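Local atomic coordinates of tryptophan--tRNA ligase (Aeropyrum pernix, PDB entry 3A04), a protein that catalyses the ATP-dependent joining of L-tryptophan to its cognate tRNA, releasing AMP and diphosphate. Residues E291-L296 against T325-G330. Residues are numbered along the deposited sequence; the frame is centred on the assembly and turned at random.
Sequences EEQRRL and TSCRLG. With SF4 (iron/sulfur cluster), chain B.
Gly330 meets Arg294 where the end of helix 317-328 runs into helix 290-296, and there the two backbones come to 4.5 Å between the CA atoms of these residues. Gly330 leaves the helix with a positive phi of 81° and closes a Schellman motif. There is no room here for a CB, which would clash with Arg294 O and be jammed against the carbonyl oxygen of Leu329; glycine fits on both counts. Gly330 CA lies 3.6 Å from Arg294 O in a CA-H...O contact and 4.0 Å from Gln293 O. Arg294 CG also touches Gly330 O at 3.4 Å. The arginine's CB sets out away from segment 325-330, which suits a long side chain at the surface; CG rests on the glycine carbonyl, and the side chain also touches Leu333.

The second kind of interaction is metal ligation. Cys327, one turn before the glycine, binds an iron of the iron/sulfur cluster: with SG anti to the backbone N (chi1 173°), the sulphur reaches FE2 at 2.2 Å. A soft thiolate sulphur is the usual protein ligand for such iron; Cys303, Cys334 and Cys337 also line the pocket.

Gln293 supplies the polar flank. The chain turns at chi2 (86°), which sets the direction of CD; NE2 beyond it lies 3.8 Å from cluster S4 and 4.2 Å from Cys327 SG, while the hydrogen bond of that amide goes to Ile332 O. An uncharged amide can thus tie down a loop carbonyl beside the cluster.

No hydrogen bond joins the two segments directly. They meet through close backbone packing at Gly330, and the amide dipole of Gln293 may slightly stabilise negative charge on the sulphurs nearby.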
loop_
_atom_site.group_PDB
_atom_site.type_symbol
_atom_site.label_atom_id
_atom_site.label_comp_id
_atom_site.label_asym_id
_atom_site.label_seq_id
_atom_site.Cartn_x
_atom_site.Cartn_y
_atom_site.Cartn_z
ATOM N N GLU A 291 -21.149 56.848 -9.367
ATOM C CA GLU A 291 -20.990 57.790 -10.477
ATOM C C GLU A 291 -20.193 57.220 -11.684
ATOM O O GLU A 291 -20.689 57.216 -12.819
ATOM C CB GLU A 291 -20.387 59.092 -9.900
ATOM C CG GLU A 291 -20.665 60.343 -10.702
ATOM C CD GLU A 291 -19.560 60.655 -11.732
ATOM O OE1 GLU A 291 -18.554 59.908 -11.793
ATOM O OE2 GLU A 291 -19.697 61.664 -12.477
ATOM N N GLU A 292 -18.979 56.726 -11.434
ATOM C CA GLU A 292 -18.094 56.202 -12.504
ATOM C C GLU A 292 -18.603 54.852 -13.106
ATOM O O GLU A 292 -18.417 54.558 -14.314
ATOM C CB GLU A 292 -16.642 56.089 -11.955
ATOM C CG GLU A 292 -15.484 56.599 -12.889
ATOM C CD GLU A 292 -15.117 55.647 -14.065
ATOM O OE1 GLU A 292 -14.872 54.433 -13.833
ATOM O OE2 GLU A 292 -15.038 56.129 -15.233
ATOM N N GLN A 293 -19.247 54.038 -12.255
ATOM C CA GLN A 293 -19.859 52.778 -12.684
ATOM C C GLN A 293 -20.956 53.041 -13.715
ATOM O O GLN A 293 -21.020 52.356 -14.733
ATOM C CB GLN A 293 -20.397 51.993 -11.478
ATOM C CG GLN A 293 -21.263 50.722 -11.814
ATOM C CD GLN A 293 -20.472 49.427 -12.043
ATOM O OE1 GLN A 293 -19.243 49.392 -11.904
ATOM N NE2 GLN A 293 -21.186 48.359 -12.410
ATOM N N ARG A 294 -21.803 54.044 -13.480
ATOM C CA ARG A 294 -22.876 54.327 -14.456
ATOM C C ARG A 294 -22.430 54.676 -15.858
ATOM O O ARG A 294 -23.031 54.206 -16.828
ATOM C CB ARG A 294 -23.896 55.332 -13.944
ATOM C CG ARG A 294 -25.232 54.670 -13.702
ATOM C CD ARG A 294 -25.705 55.061 -12.360
ATOM N NE ARG A 294 -26.676 54.120 -11.816
ATOM C CZ ARG A 294 -27.050 54.127 -10.535
ATOM N NH1 ARG A 294 -26.514 55.030 -9.695
ATOM N NH2 ARG A 294 -27.961 53.251 -10.091
ATOM N N ARG A 295 -21.357 55.466 -15.973
ATOM C CA ARG A 295 -20.837 55.816 -17.299
ATOM C C ARG A 295 -20.223 54.646 -18.022
ATOM O O ARG A 295 -20.573 54.391 -19.171
ATOM C CB ARG A 295 -19.847 56.981 -17.264
ATOM C CG ARG A 295 -18.566 56.675 -18.043
ATOM C CD ARG A 295 -18.252 57.680 -19.121
ATOM N NE ARG A 295 -17.952 56.985 -20.377
ATOM C CZ ARG A 295 -17.808 57.578 -21.562
ATOM N NH1 ARG A 295 -17.928 58.900 -21.669
ATOM N NH2 ARG A 295 -17.548 56.849 -22.651
ATOM N N LEU A 296 -19.319 53.932 -17.358
ATOM C CA LEU A 296 -18.532 52.868 -18.020
ATOM C C LEU A 296 -19.115 51.447 -17.895
ATOM O O LEU A 296 -18.837 50.564 -18.752
ATOM C CB LEU A 296 -17.110 52.856 -17.459
ATOM C CG LEU A 296 -15.960 53.493 -18.256
ATOM C CD1 LEU A 296 -14.908 53.988 -17.263
ATOM C CD2 LEU A 296 -15.359 52.509 -19.301
ATOM N N THR A 325 -25.017 41.783 -19.266
ATOM C CA THR A 325 -25.438 42.874 -20.151
ATOM C C THR A 325 -25.613 44.149 -19.320
ATOM O O THR A 325 -24.924 45.141 -19.552
ATOM C CB THR A 325 -26.741 42.430 -20.893
ATOM O OG1 THR A 325 -26.414 41.390 -21.840
ATOM C CG2 THR A 325 -27.512 43.600 -21.566
ATOM N N SER A 326 -26.483 44.094 -18.309
ATOM C CA SER A 326 -26.737 45.235 -17.426
ATOM C C SER A 326 -25.496 45.841 -16.800
ATOM O O SER A 326 -25.304 47.071 -16.856
ATOM C CB SER A 326 -27.808 44.915 -16.372
ATOM O OG SER A 326 -28.923 44.312 -17.011
ATOM N N CYS A 327 -24.646 44.999 -16.198
ATOM C CA CYS A 327 -23.366 45.468 -15.688
ATOM C C CYS A 327 -22.479 46.064 -16.802
ATOM O O CYS A 327 -21.796 47.058 -16.581
ATOM C CB CYS A 327 -22.606 44.324 -15.020
ATOM S SG CYS A 327 -20.953 44.784 -14.537
ATOM N N ARG A 328 -22.458 45.437 -17.973
ATOM C CA ARG A 328 -21.631 45.946 -19.078
ATOM C C ARG A 328 -22.257 47.155 -19.801
ATOM O O ARG A 328 -21.582 47.798 -20.605
ATOM C CB ARG A 328 -21.327 44.862 -20.099
ATOM C CG ARG A 328 -20.291 43.871 -19.614
ATOM C CD ARG A 328 -19.489 43.340 -20.765
ATOM N NE ARG A 328 -18.714 44.389 -21.421
ATOM C CZ ARG A 328 -18.212 44.299 -22.652
ATOM N NH1 ARG A 328 -18.396 43.199 -23.385
ATOM N NH2 ARG A 328 -17.521 45.328 -23.147
ATOM N N LEU A 329 -23.527 47.447 -19.502
ATOM C CA LEU A 329 -24.205 48.620 -20.062
ATOM C C LEU A 329 -24.279 49.819 -19.119
ATOM O O LEU A 329 -24.801 50.859 -19.493
ATOM C CB LEU A 329 -25.609 48.238 -20.549
ATOM C CG LEU A 329 -25.808 48.077 -22.045
ATOM C CD1 LEU A 329 -24.522 47.595 -22.742
ATOM C CD2 LEU A 329 -26.997 47.186 -22.338
ATOM N N GLY A 330 -23.758 49.692 -17.906
ATOM C CA GLY A 330 -23.932 50.745 -16.897
ATOM C C GLY A 330 -25.258 50.765 -16.131
ATOM O O GLY A 330 -25.554 51.732 -15.389
HETATM FE FE1 SF4 B . -22.470 42.771 -10.497
HETATM FE FE2 SF4 B . -20.974 43.987 -12.453
HETATM FE FE3 SF4 B . -20.669 44.698 -9.817
HETATM FE FE4 SF4 B . -19.922 42.189 -10.610
HETATM S S1 SF4 B . -19.024 44.270 -11.353
HETATM S S2 SF4 B . -21.080 42.702 -8.731
HETATM S S3 SF4 B . -21.396 41.691 -12.208
HETATM S S4 SF4 B . -22.540 45.051 -11.155
#